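Local coordinates for protein alanine racemase (Corynebacterium glutamicum, PDB 2DY3) that belongs to the alanine racemase family of pyridoxal-5'-phosphate-binding enzymes, pairing an N-terminal TIM-type barrel with a beta-rich C-terminal domain, at residues Ile81-Glu85 with Ala104-Leu109; Ser288-Asp292 with Ala322-Ile326. All blocks are in the same frame, centred on the assembly; numbering follows the deposited sequence.

Interaction 1: Ile81-Glu85 with Ala104-Leu109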
loop_
_atom_site.group_PDB
_atom_site.type_symbol
_atom_site.label_atom_id
_atom_site.label_comp_id
_atom_site.label_asym_id
_atom_site.label_seq_id
_atom_site.Cartn_x
_atom_site.Cartn_y
_atom_site.Cartn_z
ATOM N N ILE B 81 14.033 -4.710 -14.129
ATOM C CA ILE B 81 13.245 -3.535 -14.495
ATOM C C ILE B 81 14.036 -2.264 -14.212
ATOM O O ILE B 81 14.094 -1.787 -13.078
ATOM C CB ILE B 81 11.891 -3.468 -13.738
ATOM C CG1 ILE B 81 11.018 -4.665 -14.115
ATOM C CG2 ILE B 81 11.152 -2.202 -14.117
ATOM C CD1 ILE B 81 9.645 -4.662 -13.455
ATOM N N TRP B 82 14.655 -1.733 -15.260
ATOM C CA TRP B 82 15.455 -0.517 -15.177
ATOM C C TRP B 82 15.512 0.076 -16.574
ATOM O O TRP B 82 15.117 -0.576 -17.536
ATOM C CB TRP B 82 16.884 -0.838 -14.723
ATOM C CG TRP B 82 17.611 -1.813 -15.624
ATOM C CD1 TRP B 82 17.458 -3.170 -15.654
ATOM C CD2 TRP B 82 18.611 -1.504 -16.611
ATOM N NE1 TRP B 82 18.301 -3.724 -16.590
ATOM C CE2 TRP B 82 19.018 -2.725 -17.191
ATOM C CE3 TRP B 82 19.202 -0.316 -17.058
ATOM C CZ2 TRP B 82 19.992 -2.792 -18.198
ATOM C CZ3 TRP B 82 20.164 -0.382 -18.056
ATOM C CH2 TRP B 82 20.549 -1.614 -18.616
ATOM N N THR B 83 15.987 1.313 -16.681
ATOM C CA THR B 83 16.122 1.969 -17.974
ATOM C C THR B 83 17.502 2.594 -18.017
ATOM O O THR B 83 18.079 2.914 -16.984
ATOM C CB THR B 83 15.070 3.083 -18.190
ATOM O OG1 THR B 83 15.256 4.111 -17.207
ATOM C CG2 THR B 83 13.652 2.509 -18.092
ATOM N N PRO B 84 18.048 2.777 -19.222
ATOM C CA PRO B 84 19.376 3.366 -19.418
ATOM C C PRO B 84 19.476 4.781 -18.876
ATOM O O PRO B 84 20.573 5.318 -18.713
ATOM C CB PRO B 84 19.551 3.322 -20.934
ATOM C CG PRO B 84 18.738 2.118 -21.331
ATOM C CD PRO B 84 17.492 2.301 -20.502
ATOM N N GLU B 85 18.326 5.383 -18.598
ATOM C CA GLU B 85 18.283 6.743 -18.085
ATOM C C GLU B 85 18.602 6.783 -16.591
ATOM O O GLU B 85 18.917 7.841 -16.045
ATOM C CB GLU B 85 16.904 7.361 -18.345
ATOM C CG GLU B 85 16.518 7.485 -19.830
ATOM C CD GLU B 85 16.214 6.142 -20.502
ATOM O OE1 GLU B 85 17.139 5.317 -20.652
ATOM O OE2 GLU B 85 15.045 5.909 -20.888
ATOM N N ALA B 104 18.129 -1.090 -26.763
ATOM C CA ALA B 104 18.665 0.129 -26.161
ATOM C C ALA B 104 19.435 -0.194 -24.880
ATOM O O ALA B 104 20.455 0.428 -24.590
ATOM C CB ALA B 104 17.535 1.120 -25.864
ATOM N N HIS B 105 18.936 -1.165 -24.120
ATOM C CA HIS B 105 19.581 -1.582 -22.871
ATOM C C HIS B 105 20.921 -2.229 -23.196
ATOM O O HIS B 105 21.928 -1.974 -22.537
ATOM C CB HIS B 105 18.691 -2.578 -22.129
ATOM C CG HIS B 105 17.495 -1.952 -21.484
ATOM N ND1 HIS B 105 17.483 -1.560 -20.162
ATOM C CD2 HIS B 105 16.271 -1.653 -21.976
ATOM C CE1 HIS B 105 16.299 -1.052 -19.868
ATOM N NE2 HIS B 105 15.546 -1.098 -20.952
ATOM N N ALA B 106 20.921 -3.069 -24.225
ATOM C CA ALA B 106 22.144 -3.724 -24.656
ATOM C C ALA B 106 23.159 -2.644 -25.043
ATOM O O ALA B 106 24.327 -2.700 -24.656
ATOM C CB ALA B 106 21.858 -4.632 -25.855
ATOM N N LYS B 107 22.691 -1.650 -25.791
ATOM C CA LYS B 107 23.548 -0.566 -26.249
ATOM C C LYS B 107 24.175 0.215 -25.099
ATOM O O LYS B 107 25.373 0.514 -25.119
ATOM C CB LYS B 107 22.749 0.383 -27.143
ATOM C CG LYS B 107 23.569 1.509 -27.739
ATOM C CD LYS B 107 22.755 2.296 -28.751
ATOM C CE LYS B 107 23.596 3.381 -29.404
ATOM N NZ LYS B 107 22.799 4.169 -30.382
ATOM N N ALA B 108 23.363 0.544 -24.101
ATOM C CA ALA B 108 23.841 1.298 -22.951
ATOM C C ALA B 108 24.901 0.518 -22.178
ATOM O O ALA B 108 25.836 1.100 -21.632
ATOM C CB ALA B 108 22.670 1.648 -22.028
ATOM N N LEU B 109 24.751 -0.801 -22.135
ATOM C CA LEU B 109 25.696 -1.650 -21.418
ATOM C C LEU B 109 27.021 -1.771 -22.154
ATOM O O LEU B 109 28.085 -1.665 -21.550
ATOM C CB LEU B 109 25.089 -3.040 -21.202
ATOM C CG LEU B 109 23.895 -3.045 -20.239
ATOM C CD1 LEU B 109 23.174 -4.374 -20.301
ATOM C CD2 LEU B 109 24.385 -2.759 -18.829
#
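W82 meets H105 as an edge-to-face aromatic pair, with the edge of the imidazole turned to the face of the indole. The centroids of the H105 ring and the W82 six-membered ring are 4.4 Å apart and the planes stand at 88°. H105 leads with ND1, which hangs over the outer part of the benzene half, 3.4 Å from W82 CZ2. The W82 ring reaches the helix because CG sits between the backbone N and the carbonyl carbon (chi1 58°). The far corner of the indole then slides in beside L109, where CH2 comes within 4.0 Å of L109 CG, near the ring plane. F88 packs on the same indole, and W82 NE1 makes a weak hydrogen bond to A99 O.

The fold is a TIM-type barrel: residues 81-85 leave the end of strand 76-81, and helix 103-110 follows the neighbouring strand 97-100, so the loop at the mouth of one strand packs on the helix behind the next. The side chain of W82 lies about 11 Å from the bound pyridoxal-5'-phosphate, whose pocket includes W80.

At T83 the backbone does the touching, with CA 3.6 Å from H105 CE1, while the side chain heads off to pack on L3 of the second subunit. P84 takes a face of the imidazole. Its CD stands 3.9 Å from the H105 ring centroid, 22° off the ring normal, a CH-pi contact made roughly at right angles to the approach of W82. P84 CB also rests 3.7 Å from A108 CB.

Interaction 2: Ser288-Asp292 with Ala322-Ile326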
loop_
_atom_site.group_PDB
_atom_site.type_symbol
_atom_site.label_atom_id
_atom_site.label_comp_id
_atom_site.label_asym_id
_atom_site.label_seq_id
_atom_site.Cartn_x
_atom_site.Cartn_y
_atom_site.Cartn_z
ATOM N N SER B 288 -14.953 -12.476 6.407
ATOM C CA SER B 288 -15.098 -12.491 7.854
ATOM C C SER B 288 -13.688 -12.491 8.441
ATOM O O SER B 288 -12.741 -12.924 7.789
ATOM C CB SER B 288 -15.802 -13.773 8.312
ATOM O OG SER B 288 -17.047 -13.962 7.660
ATOM N N VAL B 289 -13.548 -11.985 9.660
ATOM C CA VAL B 289 -12.260 -12.005 10.326
ATOM C C VAL B 289 -12.434 -13.124 11.346
ATOM O O VAL B 289 -13.552 -13.599 11.567
ATOM C CB VAL B 289 -11.948 -10.676 11.053
ATOM C CG1 VAL B 289 -12.076 -9.508 10.084
ATOM C CG2 VAL B 289 -12.865 -10.495 12.234
ATOM N N THR B 290 -11.345 -13.555 11.966
ATOM C CA THR B 290 -11.447 -14.627 12.938
ATOM C C THR B 290 -10.906 -14.209 14.296
ATOM O O THR B 290 -9.736 -13.848 14.424
ATOM C CB THR B 290 -10.674 -15.879 12.482
ATOM O OG1 THR B 290 -9.266 -15.627 12.568
ATOM C CG2 THR B 290 -11.018 -16.228 11.055
ATOM N N ILE B 291 -11.770 -14.272 15.304
ATOM C CA ILE B 291 -11.396 -13.929 16.667
ATOM C C ILE B 291 -11.450 -15.213 17.498
ATOM O O ILE B 291 -12.512 -15.799 17.683
ATOM C CB ILE B 291 -12.358 -12.882 17.256
ATOM C CG1 ILE B 291 -12.309 -11.605 16.412
ATOM C CG2 ILE B 291 -11.979 -12.580 18.700
ATOM C CD1 ILE B 291 -13.249 -10.509 16.884
ATOM N N ASP B 292 -10.296 -15.646 17.990
ATOM C CA ASP B 292 -10.214 -16.870 18.779
ATOM C C ASP B 292 -10.691 -18.061 17.958
ATOM O O ASP B 292 -11.357 -18.958 18.472
ATOM C CB ASP B 292 -11.051 -16.756 20.055
ATOM C CG ASP B 292 -10.450 -15.796 21.059
ATOM O OD1 ASP B 292 -9.235 -15.910 21.336
ATOM O OD2 ASP B 292 -11.191 -14.935 21.578
ATOM N N ALA B 322 -9.575 -7.733 21.718
ATOM C CA ALA B 322 -9.547 -9.080 21.164
ATOM C C ALA B 322 -8.816 -9.057 19.827
ATOM O O ALA B 322 -8.947 -8.106 19.055
ATOM C CB ALA B 322 -10.964 -9.596 20.974
ATOM N N LYS B 323 -8.038 -10.104 19.565
ATOM C CA LYS B 323 -7.290 -10.208 18.321
ATOM C C LYS B 323 -8.160 -10.725 17.185
ATOM O O LYS B 323 -8.715 -11.829 17.261
ATOM C CB LYS B 323 -6.100 -11.152 18.493
ATOM C CG LYS B 323 -4.980 -10.602 19.358
ATOM C CD LYS B 323 -3.971 -11.693 19.684
ATOM C CE LYS B 323 -3.438 -12.369 18.426
ATOM N NZ LYS B 323 -2.454 -13.456 18.745
ATOM N N ALA B 324 -8.275 -9.921 16.132
ATOM C CA ALA B 324 -9.055 -10.294 14.959
ATOM C C ALA B 324 -8.118 -10.611 13.789
ATOM O O ALA B 324 -7.415 -9.729 13.289
ATOM C CB ALA B 324 -9.995 -9.159 14.577
ATOM N N VAL B 325 -8.103 -11.868 13.365
ATOM C CA VAL B 325 -7.268 -12.293 12.244
ATOM C C VAL B 325 -7.992 -12.004 10.931
ATOM O O VAL B 325 -9.094 -12.492 10.709
ATOM C CB VAL B 325 -6.948 -13.823 12.312
ATOM C CG1 VAL B 325 -6.156 -14.252 11.080
ATOM C CG2 VAL B 325 -6.164 -14.146 13.586
ATOM N N ILE B 326 -7.376 -11.200 10.071
ATOM C CA ILE B 326 -7.966 -10.872 8.777
ATOM C C ILE B 326 -7.627 -12.036 7.848
ATOM O O ILE B 326 -8.468 -12.502 7.076
ATOM C CB ILE B 326 -7.405 -9.537 8.244
ATOM C CG1 ILE B 326 -7.793 -8.407 9.215
ATOM C CG2 ILE B 326 -7.922 -9.272 6.840
ATOM C CD1 ILE B 326 -7.171 -7.050 8.901
HETATM O O HOH W 1 -10.627 -13.882 6.154
HETATM O O HOH W 2 -7.864 -14.321 17.945
#
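T290 and V325 form the tight centre, an antiparallel hydrogen-bonded pair with two backbone bonds. T290 N reaches V325 O at 2.8 Å, in the carbonyl plane and on a lone pair. The return bond, V325 N to T290 O, is equally short and nearly straight at the hydrogen (172°), though the donor approaches from above the carbonyl plane. Their side chains press close: T290 OG1, held between its backbone N and carbonyl carbon (chi1 71°), lies only 2.9 Å from V325 CB and is hydrogen-bonded to N330 O.

These strands belong to the mixed C-terminal sheet, where 288-291 turns back as a hairpin into 294-299 and 323-325 pairs on its other edge with 236-247. On the face opposite T290 and V325, I291 CG1 touches A324 CB at 3.8 Å. V289 CG2 meets that methyl too, and past the strand end I291 CG2 meets A322 CB.

The strands run at 137° overall. Near D292 water replaces direct bonding, accepting from D292 N at 2.8 Å and donating to K323 O at 2.7 Å, and the K323 side chain leads away from the other strand. A water also lies between S288 O and I326 O.

In the fold
Interaction 1 sits in the barrel domain and interaction 2 in the C-terminal sheet, on opposite sides of the chain's centre, with nearest atoms about 27 Å apart; they share no helix or strand. Residues 81-85 with 104-109 are partly buried and held by rings and apolar carbons, joining a loop to a helix beside the second subunit. Residues 288-292 with 322-326 are the more buried, and join strand to strand through direct backbone hydrogen bonds and waters at both ends, with no other chain touching them. Each includes exposed residues (A104; K323 and D292), yet side chains carry the first contact, while main chain supplies the polar grip of the second.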